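Local atomic coordinates of peroxisomal acyl-coenzyme A oxidase 1 (Arabidopsis thaliana, PDB entry 1W07), a protein that uses FAD to desaturate long- and medium-chain acyl-CoAs to 2-trans-enoyl-CoAs in peroxisomal beta-oxidation, passing the electrons to O2 to give hydrogen peroxide. Residues B[460-465]-B[488-493]; B[477-483]-B[557-561]. The protein carries 1 engineered substitution. The contacts are given in a common frame with arbitrary orientation. Residues are numbered along the deposited sequence.

Contact 1 (B[460-465]-B[488-493]); sequences RAAHLL and EARALR
A single helical turn, 461-464, sits against the side of helix 480-503 and is held there chiefly by three leucines, L464, L492 and L465. R460 occupies the N-cap position of the short helix, and L465, the first residue to leave helical angles, still donates from N to A461 O at 3.1 Å. The backbones come closest at L464 and A489, with CA atoms 4.9 Å apart; A461 CA and L492 CA are 7.3 Å apart, L465 CA and R493 CA 6.1 Å. The small alanine allows this approach: A489 CB lies 3.7 Å from L464 O. L464 (mt) directs its CA-to-CB bond toward the long helix, and its CB meets L492 CD2 at 3.8 Å. L492 (chi1 t, chi2 p) points back, bringing CD2 to 3.4 Å from A461 CA, 3.5 Å from A461 CB and 4.1 Å from L465 CG. The bulk of the contact is apolar helix packing in the C-terminal, all-helical part of the acyl-CoA oxidase fold, where the chain preceding helix 480-503 folds back over that helix. The CA-to-CB bond of L465 points sideways, but its mt rotamer brings CD2 to 3.6 Å from R493 CA. At the exposed end a two-pronged salt bridge joins R460 NH1 to E488 OE1 and R460 NH2 to E488 OE2, both weak hydrogen bonds of 3.4 Å. R490, directed away, forms a salt bridge with D570 and hydrogen-bonds Q528.

Contact 2 (B[477-483]-B[557-561]); sequences WLNPDVV and YIYAL
Y557 lays its ring beneath the backbone of L478, with L478 CA 4.1 Å from the ring centroid and 20° off its normal, a CH-pi contact over the face. The carbonyl of L478 lies over a face as well, its O 3.2 Å from Y557 CZ. Chi1 m and chi2 near 90° send the phenol from helix 548-566 into the bend between the 3-10 turn at 477-478 and helix 480-503. There Y557 OH approaches P480 CB to 3.3 Å, and Y557 CD2 lies 3.4 Å from W477 O, a buried carbonyl with no polar partner. V483 CG2 meets the ring edge, 3.6 Å from Y557 CE2. The bend itself is a helix N-terminus: N479 is the N-cap, its OD1 accepting from D481 N at 2.9 Å and, weakly, from V482 N at 3.4 Å, while P480 opens the first turn. Two helices of the C-terminal helical region of acyl-CoA oxidase, far apart in sequence, are thus packed together at the start of one of them. CA atoms pair as L478 with Y557 (6.4 Å), V483 with A560 (7.4 Å) and W477 with L561 (7.9 Å). Further apolar contacts complete the interface: V483 (chi1 t) places CG1 3.8 Å from A560 CB, L478 (mt) places CD2 3.9 Å from Y557 CB, and L561 (mt) brings CD2 3.8 Å from W477 CB. The indole of W477 packs on A585 of helix 579-596 and donates from NE1 to Q581 O, while V483 also touches V532 of helix 516-538.

Helix 480-503 takes part in both contacts: contact 2 uses its capped N-terminus and contact 1 lies further along, with V483 and E488 only five residues apart. The centres are about 17 Å apart and the nearest atoms about 5 Å, so the two do not touch. In sequence they interleave, 460-465, 477-483, 488-493 and then 557-561: the chain leading into the helix lies against its residues 488-493 at contact 1, while the helix start packs on helix 548-566 at contact 2. Helix 516-538 adjoins both, through L529 at E488 and V532 at V483. Both contacts lie away from the FAD pocket and E424, the inferred proton acceptor.

Contact 1 (B[460-465]-B[488-493])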
loop_
_atom_site.group_PDB
_atom_site.type_symbol
_atom_site.label_atom_id
_atom_site.label_comp_id
_atom_site.label_asym_id
_atom_site.label_seq_id
_atom_site.Cartn_x
_atom_site.Cartn_y
_atom_site.Cartn_z
ATOM N N ARG B 460 -21.076 -32.411 1.353
ATOM C CA ARG B 460 -20.321 -33.516 1.922
ATOM C C ARG B 460 -19.761 -33.164 3.295
ATOM O O ARG B 460 -18.635 -33.545 3.634
ATOM C CB ARG B 460 -19.182 -33.914 0.974
ATOM C CG ARG B 460 -19.677 -34.513 -0.333
ATOM C CD ARG B 460 -18.546 -34.942 -1.264
ATOM N NE ARG B 460 -18.063 -33.864 -2.125
ATOM C CZ ARG B 460 -17.186 -32.934 -1.759
ATOM N NH1 ARG B 460 -16.677 -32.938 -0.533
ATOM N NH2 ARG B 460 -16.811 -32.003 -2.626
ATOM N N ALA B 461 -20.551 -32.445 4.087
ATOM C CA ALA B 461 -20.149 -32.039 5.430
ATOM C C ALA B 461 -19.888 -33.248 6.331
ATOM O O ALA B 461 -19.359 -33.111 7.438
ATOM C CB ALA B 461 -21.235 -31.156 6.045
ATOM N N ALA B 462 -20.261 -34.426 5.837
ATOM C CA ALA B 462 -20.090 -35.679 6.565
ATOM C C ALA B 462 -18.646 -35.920 6.969
ATOM O O ALA B 462 -18.292 -35.769 8.139
ATOM C CB ALA B 462 -20.591 -36.841 5.710
ATOM N N HIS B 463 -17.806 -36.299 6.006
ATOM C CA HIS B 463 -16.399 -36.553 6.295
ATOM C C HIS B 463 -15.600 -35.270 6.416
ATOM O O HIS B 463 -14.555 -35.251 7.063
ATOM C CB HIS B 463 -15.766 -37.433 5.216
ATOM C CG HIS B 463 -15.585 -38.862 5.636
ATOM N ND1 HIS B 463 -14.958 -39.215 6.809
ATOM C CD2 HIS B 463 -15.943 -40.021 5.035
ATOM C CE1 HIS B 463 -14.936 -40.530 6.918
ATOM N NE2 HIS B 463 -15.527 -41.046 5.852
ATOM N N LEU B 464 -16.092 -34.204 5.793
ATOM C CA LEU B 464 -15.406 -32.918 5.838
ATOM C C LEU B 464 -15.293 -32.371 7.255
ATOM O O LEU B 464 -14.190 -32.089 7.727
ATOM C CB LEU B 464 -16.115 -31.912 4.925
ATOM C CG LEU B 464 -15.915 -32.190 3.427
ATOM C CD1 LEU B 464 -16.733 -31.219 2.603
ATOM C CD2 LEU B 464 -14.435 -32.082 3.065
ATOM N N LEU B 465 -16.425 -32.232 7.942
ATOM C CA LEU B 465 -16.421 -31.712 9.309
ATOM C C LEU B 465 -15.888 -32.714 10.325
ATOM O O LEU B 465 -16.071 -32.544 11.531
ATOM C CB LEU B 465 -17.830 -31.269 9.716
ATOM C CG LEU B 465 -18.282 -29.894 9.205
ATOM C CD1 LEU B 465 -19.708 -29.628 9.662
ATOM C CD2 LEU B 465 -17.337 -28.811 9.724
ATOM N N GLU B 488 -11.701 -27.290 1.489
ATOM C CA GLU B 488 -13.155 -27.426 1.599
ATOM C C GLU B 488 -13.534 -27.560 3.069
ATOM O O GLU B 488 -14.450 -26.897 3.544
ATOM C CB GLU B 488 -13.659 -28.643 0.811
ATOM C CG GLU B 488 -13.418 -28.572 -0.691
ATOM C CD GLU B 488 -13.961 -29.780 -1.426
ATOM O OE1 GLU B 488 -13.995 -30.871 -0.822
ATOM O OE2 GLU B 488 -14.334 -29.650 -2.610
ATOM N N ALA B 489 -12.813 -28.409 3.789
ATOM C CA ALA B 489 -13.070 -28.602 5.212
ATOM C C ALA B 489 -12.889 -27.302 5.994
ATOM O O ALA B 489 -13.722 -26.934 6.820
ATOM C CB ALA B 489 -12.137 -29.666 5.768
ATOM N N ARG B 490 -11.791 -26.608 5.731
ATOM C CA ARG B 490 -11.506 -25.353 6.409
ATOM C C ARG B 490 -12.610 -24.312 6.192
ATOM O O ARG B 490 -13.037 -23.640 7.133
ATOM C CB ARG B 490 -10.149 -24.821 5.933
ATOM C CG ARG B 490 -9.846 -23.399 6.348
ATOM C CD ARG B 490 -9.846 -22.486 5.135
ATOM N NE ARG B 490 -9.415 -21.118 5.463
ATOM C CZ ARG B 490 -8.932 -20.269 4.559
ATOM N NH1 ARG B 490 -8.813 -20.649 3.288
ATOM N NH2 ARG B 490 -8.566 -19.052 4.918
ATOM N N ALA B 491 -13.080 -24.193 4.956
ATOM C CA ALA B 491 -14.138 -23.243 4.620
ATOM C C ALA B 491 -15.473 -23.652 5.237
ATOM O O ALA B 491 -16.149 -22.845 5.875
ATOM C CB ALA B 491 -14.283 -23.140 3.113
ATOM N N LEU B 492 -15.852 -24.911 5.037
ATOM C CA LEU B 492 -17.105 -25.432 5.573
ATOM C C LEU B 492 -17.124 -25.311 7.094
ATOM O O LEU B 492 -18.123 -24.906 7.676
ATOM C CB LEU B 492 -17.285 -26.900 5.170
ATOM C CG LEU B 492 -18.522 -27.626 5.727
ATOM C CD1 LEU B 492 -19.791 -26.902 5.317
ATOM C CD2 LEU B 492 -18.542 -29.044 5.196
ATOM N N ARG B 493 -16.011 -25.674 7.720
ATOM C CA ARG B 493 -15.879 -25.610 9.161
ATOM C C ARG B 493 -16.122 -24.194 9.681
ATOM O O ARG B 493 -16.868 -23.992 10.643
ATOM C CB ARG B 493 -14.485 -26.090 9.567
ATOM C CG ARG B 493 -14.104 -25.813 11.009
ATOM C CD ARG B 493 -14.921 -26.625 11.985
ATOM N NE ARG B 493 -14.066 -27.434 12.859
ATOM C CZ ARG B 493 -14.518 -28.142 13.887
ATOM N NH1 ARG B 493 -15.815 -28.144 14.162
ATOM N NH2 ARG B 493 -13.681 -28.855 14.627
#

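Contact 2 (B[477-483]-B[557-561])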
loop_
_atom_site.group_PDB
_atom_site.type_symbol
_atom_site.label_atom_id
_atom_site.label_comp_id
_atom_site.label_asym_id
_atom_site.label_seq_id
_atom_site.Cartn_x
_atom_site.Cartn_y
_atom_site.Cartn_z
ATOM N N TRP B 477 1.411 -33.175 -0.157
ATOM C CA TRP B 477 0.721 -31.905 -0.340
ATOM C C TRP B 477 0.651 -31.473 -1.797
ATOM O O TRP B 477 0.187 -30.379 -2.093
ATOM C CB TRP B 477 1.377 -30.815 0.509
ATOM C CG TRP B 477 0.924 -30.846 1.934
ATOM C CD1 TRP B 477 1.670 -31.178 3.030
ATOM C CD2 TRP B 477 -0.378 -30.527 2.417
ATOM N NE1 TRP B 477 0.911 -31.081 4.173
ATOM C CE2 TRP B 477 -0.356 -30.688 3.821
ATOM C CE3 TRP B 477 -1.567 -30.115 1.801
ATOM C CZ2 TRP B 477 -1.483 -30.454 4.618
ATOM C CZ3 TRP B 477 -2.682 -29.881 2.596
ATOM C CH2 TRP B 477 -2.631 -30.053 3.985
ATOM N N LEU B 478 1.120 -32.333 -2.704
ATOM C CA LEU B 478 1.078 -32.030 -4.137
ATOM C C LEU B 478 -0.093 -32.778 -4.760
ATOM O O LEU B 478 -0.326 -32.715 -5.966
ATOM C CB LEU B 478 2.393 -32.430 -4.821
ATOM C CG LEU B 478 3.658 -31.717 -4.322
ATOM C CD1 LEU B 478 4.898 -32.286 -5.032
ATOM C CD2 LEU B 478 3.519 -30.194 -4.538
ATOM N N ASN B 479 -0.834 -33.493 -3.922
ATOM C CA ASN B 479 -1.997 -34.238 -4.396
ATOM C C ASN B 479 -3.226 -33.324 -4.379
ATOM O O ASN B 479 -3.574 -32.761 -3.338
ATOM C CB ASN B 479 -2.232 -35.452 -3.509
ATOM C CG ASN B 479 -3.327 -36.342 -4.031
ATOM O OD1 ASN B 479 -4.488 -35.945 -4.090
ATOM N ND2 ASN B 479 -2.961 -37.550 -4.441
ATOM N N PRO B 480 -3.902 -33.175 -5.530
ATOM C CA PRO B 480 -5.091 -32.323 -5.649
ATOM C C PRO B 480 -6.229 -32.632 -4.666
ATOM O O PRO B 480 -6.867 -31.715 -4.147
ATOM C CB PRO B 480 -5.500 -32.493 -7.112
ATOM C CG PRO B 480 -5.025 -33.864 -7.446
ATOM C CD PRO B 480 -3.670 -33.929 -6.777
ATOM N N ASP B 481 -6.484 -33.914 -4.412
ATOM C CA ASP B 481 -7.540 -34.304 -3.482
ATOM C C ASP B 481 -7.189 -33.942 -2.038
ATOM O O ASP B 481 -8.064 -33.632 -1.230
ATOM C CB ASP B 481 -7.803 -35.811 -3.591
ATOM C CG ASP B 481 -8.335 -36.205 -4.945
ATOM O OD1 ASP B 481 -9.365 -35.631 -5.353
ATOM O OD2 ASP B 481 -7.734 -37.078 -5.607
ATOM N N VAL B 482 -5.903 -33.991 -1.719
ATOM C CA VAL B 482 -5.464 -33.669 -0.369
ATOM C C VAL B 482 -5.620 -32.160 -0.134
ATOM O O VAL B 482 -6.028 -31.708 0.950
ATOM C CB VAL B 482 -3.983 -34.067 -0.155
ATOM C CG1 VAL B 482 -3.506 -33.551 1.169
ATOM C CG2 VAL B 482 -3.831 -35.604 -0.215
ATOM N N VAL B 483 -5.298 -31.378 -1.156
ATOM C CA VAL B 483 -5.402 -29.935 -1.052
ATOM C C VAL B 483 -6.863 -29.516 -1.018
ATOM O O VAL B 483 -7.267 -28.767 -0.139
ATOM C CB VAL B 483 -4.678 -29.250 -2.236
ATOM C CG1 VAL B 483 -4.935 -27.741 -2.211
ATOM C CG2 VAL B 483 -3.188 -29.536 -2.144
ATOM N N TYR B 557 0.377 -25.314 -6.706
ATOM C CA TYR B 557 0.534 -25.718 -5.319
ATOM C C TYR B 557 1.236 -24.702 -4.437
ATOM O O TYR B 557 1.101 -24.749 -3.210
ATOM C CB TYR B 557 1.178 -27.108 -5.234
ATOM C CG TYR B 557 0.236 -28.163 -5.750
ATOM C CD1 TYR B 557 0.240 -28.526 -7.099
ATOM C CD2 TYR B 557 -0.751 -28.709 -4.926
ATOM C CE1 TYR B 557 -0.723 -29.395 -7.612
ATOM C CE2 TYR B 557 -1.714 -29.579 -5.436
ATOM C CZ TYR B 557 -1.701 -29.911 -6.770
ATOM O OH TYR B 557 -2.705 -30.714 -7.265
ATOM N N ILE B 558 1.979 -23.784 -5.050
ATOM C CA ILE B 558 2.620 -22.702 -4.305
ATOM C C ILE B 558 1.481 -21.805 -3.809
ATOM O O ILE B 558 1.466 -21.390 -2.654
ATOM C CB ILE B 558 3.554 -21.827 -5.202
ATOM C CG1 ILE B 558 4.916 -22.506 -5.374
ATOM C CG2 ILE B 558 3.698 -20.413 -4.588
ATOM C CD1 ILE B 558 5.871 -21.748 -6.293
ATOM N N TYR B 559 0.530 -21.502 -4.689
ATOM C CA TYR B 559 -0.609 -20.653 -4.315
ATOM C C TYR B 559 -1.369 -21.282 -3.128
ATOM O O TYR B 559 -1.580 -20.647 -2.088
ATOM C CB TYR B 559 -1.547 -20.476 -5.530
ATOM C CG TYR B 559 -2.772 -19.605 -5.278
ATOM C CD1 TYR B 559 -2.659 -18.225 -5.051
ATOM C CD2 TYR B 559 -4.035 -20.175 -5.183
ATOM C CE1 TYR B 559 -3.791 -17.438 -4.722
ATOM C CE2 TYR B 559 -5.160 -19.412 -4.853
ATOM C CZ TYR B 559 -5.043 -18.062 -4.625
ATOM O OH TYR B 559 -6.185 -17.349 -4.309
ATOM N N ALA B 560 -1.750 -22.546 -3.281
ATOM C CA ALA B 560 -2.484 -23.260 -2.248
ATOM C C ALA B 560 -1.713 -23.399 -0.936
ATOM O O ALA B 560 -2.223 -23.062 0.136
ATOM C CB ALA B 560 -2.897 -24.637 -2.765
ATOM N N LEU B 561 -0.483 -23.889 -1.014
ATOM C CA LEU B 561 0.324 -24.077 0.185
ATOM C C LEU B 561 0.676 -22.760 0.857
ATOM O O LEU B 561 0.862 -22.713 2.073
ATOM C CB LEU B 561 1.600 -24.852 -0.147
ATOM C CG LEU B 561 1.394 -26.270 -0.695
ATOM C CD1 LEU B 561 2.743 -26.938 -0.956
ATOM C CD2 LEU B 561 0.581 -27.071 0.310
#